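Local coordinates for protein of unknown function DUF574 (Streptomyces avermitilis, PDB 3GO4) that probably transfers methyl groups from S-adenosylmethionine, and binds the demethylated product S-adenosyl-L-homocysteine, at residues F82-T87 and V108-N113. Residues are numbered along the deposited sequence; the frame is centred on the assembly and turned at random.
Sequences FLDIGT and VVYVDN. With SAH (S-adenosyl-L-homocysteine), chain B.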
# COMPACT_ATOMS: atom_id res chain seq x y z
N PHE A 82 -9.18 -0.44 -10.11
CA PHE A 82 -8.32 -0.63 -8.93
C PHE A 82 -9.08 -0.30 -7.64
O PHE A 82 -9.87 0.62 -7.61
CB PHE A 82 -7.09 0.26 -9.08
CG PHE A 82 -6.26 -0.04 -10.31
CD1 PHE A 82 -6.69 0.40 -11.54
CD2 PHE A 82 -5.08 -0.75 -10.22
CE1 PHE A 82 -5.95 0.13 -12.69
CE2 PHE A 82 -4.31 -1.02 -11.38
CZ PHE A 82 -4.76 -0.58 -12.60
N LEU A 83 -8.86 -1.09 -6.60
CA LEU A 83 -9.41 -0.83 -5.25
C LEU A 83 -8.16 -0.81 -4.37
O LEU A 83 -7.45 -1.81 -4.25
CB LEU A 83 -10.39 -1.90 -4.81
CG LEU A 83 -10.94 -1.87 -3.36
CD1 LEU A 83 -11.56 -0.54 -3.04
CD2 LEU A 83 -11.92 -3.01 -3.22
N ASP A 84 -7.91 0.35 -3.76
CA ASP A 84 -6.66 0.61 -3.00
C ASP A 84 -6.96 0.81 -1.54
O ASP A 84 -7.63 1.76 -1.19
CB ASP A 84 -6.03 1.85 -3.56
CG ASP A 84 -4.65 2.15 -3.01
OD1 ASP A 84 -3.74 1.28 -2.93
OD2 ASP A 84 -4.43 3.34 -2.77
N ILE A 85 -6.46 -0.11 -0.71
CA ILE A 85 -6.73 -0.11 0.72
C ILE A 85 -5.48 0.38 1.45
O ILE A 85 -4.39 -0.22 1.35
CB ILE A 85 -7.17 -1.51 1.23
CG1 ILE A 85 -8.23 -2.13 0.33
CG2 ILE A 85 -7.70 -1.46 2.72
CD1 ILE A 85 -9.49 -1.31 0.12
N GLY A 86 -5.67 1.46 2.22
CA GLY A 86 -4.59 2.13 2.94
C GLY A 86 -3.90 3.03 1.94
O GLY A 86 -2.68 2.95 1.74
N THR A 87 -4.71 3.89 1.32
CA THR A 87 -4.22 4.78 0.29
C THR A 87 -3.12 5.71 0.74
O THR A 87 -2.21 5.99 -0.02
CB THR A 87 -5.37 5.61 -0.35
OG1 THR A 87 -6.27 4.69 -0.99
CG2 THR A 87 -4.83 6.60 -1.43
N VAL A 108 -10.67 3.97 -10.22
CA VAL A 108 -9.97 3.68 -8.96
C VAL A 108 -10.79 4.10 -7.75
O VAL A 108 -11.36 5.18 -7.74
CB VAL A 108 -8.64 4.49 -8.90
CG1 VAL A 108 -7.92 4.27 -7.60
CG2 VAL A 108 -7.70 4.14 -10.10
N VAL A 109 -10.85 3.23 -6.74
CA VAL A 109 -11.47 3.59 -5.46
C VAL A 109 -10.33 3.57 -4.47
O VAL A 109 -9.60 2.58 -4.37
CB VAL A 109 -12.58 2.64 -4.99
CG1 VAL A 109 -12.96 2.95 -3.54
CG2 VAL A 109 -13.77 2.75 -5.87
N TYR A 110 -10.17 4.69 -3.76
CA TYR A 110 -9.13 4.87 -2.79
C TYR A 110 -9.79 4.76 -1.43
O TYR A 110 -10.94 5.19 -1.26
CB TYR A 110 -8.55 6.24 -2.85
CG TYR A 110 -7.67 6.52 -4.03
CD1 TYR A 110 -6.41 5.99 -4.08
CD2 TYR A 110 -8.05 7.40 -5.00
CE1 TYR A 110 -5.54 6.30 -5.12
CE2 TYR A 110 -7.19 7.73 -6.05
CZ TYR A 110 -5.95 7.19 -6.08
OH TYR A 110 -5.06 7.54 -7.10
N VAL A 111 -9.08 4.19 -0.49
CA VAL A 111 -9.64 3.97 0.85
C VAL A 111 -8.62 4.17 1.97
O VAL A 111 -7.49 3.65 1.89
CB VAL A 111 -10.14 2.50 0.92
CG1 VAL A 111 -10.87 2.25 2.23
CG2 VAL A 111 -11.03 2.11 -0.35
N ASP A 112 -8.98 4.90 3.04
CA ASP A 112 -8.05 5.06 4.15
C ASP A 112 -8.87 5.36 5.37
O ASP A 112 -10.03 5.77 5.24
CB ASP A 112 -7.02 6.18 3.87
CG ASP A 112 -5.66 5.94 4.56
OD1 ASP A 112 -5.56 6.13 5.76
OD2 ASP A 112 -4.66 5.59 3.89
N ASN A 113 -8.32 5.07 6.55
CA ASN A 113 -9.00 5.43 7.80
C ASN A 113 -8.33 6.60 8.54
O ASN A 113 -8.72 6.91 9.65
CB ASN A 113 -9.14 4.23 8.74
CG ASN A 113 -7.82 3.80 9.36
OD1 ASN A 113 -6.75 4.25 8.97
ND2 ASN A 113 -7.90 2.92 10.35
N SAH B . -0.52 2.42 0.21
CA SAH B . 0.31 3.69 0.33
CB SAH B . 0.31 4.29 1.74
CG SAH B . 0.98 3.39 2.80
SD SAH B . 0.91 4.06 4.44
C SAH B . 1.72 3.42 -0.13
O SAH B . 2.43 4.27 -0.67
OXT SAH B . 2.20 2.30 -0.01
C5' SAH B . -0.25 3.09 5.35
C4' SAH B . -1.65 3.66 5.23
O4' SAH B . -2.59 2.68 5.67
C3' SAH B . -1.85 4.90 6.10
O3' SAH B . -2.38 5.92 5.28
C2' SAH B . -2.83 4.45 7.16
O2' SAH B . -3.67 5.47 7.66
C1' SAH B . -3.60 3.37 6.41
N9 SAH B . -4.27 2.40 7.28
C8 SAH B . -3.74 1.81 8.37
N7 SAH B . -4.63 0.97 8.94
C5 SAH B . -5.75 1.03 8.21
C6 SAH B . -7.07 0.39 8.26
N6 SAH B . -7.30 -0.50 9.25
N1 SAH B . -7.98 0.71 7.32
C2 SAH B . -7.69 1.59 6.31
N3 SAH B . -6.50 2.22 6.21
C4 SAH B . -5.51 1.97 7.10
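At the Y110 ring edge, D84 OD2 lies in plane, 3.6 Å from Y110 CD1, with the carboxylate turned 75° against the ring; one face of the ring carries CG1 of V108 over its centre. Both oxygens of the D84 carboxylate are hydrogen-bonded: OD2 receives the T87 hydroxyl from above its plane, and OD1 bonds to T165 OG1. T87 OG1 passes this link on by accepting V111 N at 2.9 Å, its torsion (chi1 -63°) setting the oxygen beside its own backbone N and facing the neighbouring strand. With alanine in place of T87, the V111 amide would probably keep just its weak bond to D84 O, and D84 OD2 would lose its hydroxyl donor. V111 O accepts two amides from opposite faces of its plane, G86 N at 2.9 Å and the straighter T87 N at 2.8 Å, fixing the turn after strand 82-85. That turn presents G86 O to the amino N of S-adenosyl-L-homocysteine (2.7 Å), while D112 OD1 and OD2 accept ribose O2' and O3'; G88 N and D114 N also bond to this carboxylate, holding it in place. G86 has positive phi, and a CB there would run into the ligand's O4', consistent with the glycine-containing loop after the first strand of Rossmann-like methyltransferases. On the opposite sheet face, L83 CD1 reaches V111 CG2 at 3.8 Å. The strands run parallel, 8° apart, as neighbours in a beta-alpha-beta unit; the pair lies between strands 163-167 and 132-137, and helix 95-102 packs over the face of F82, D84 and V108.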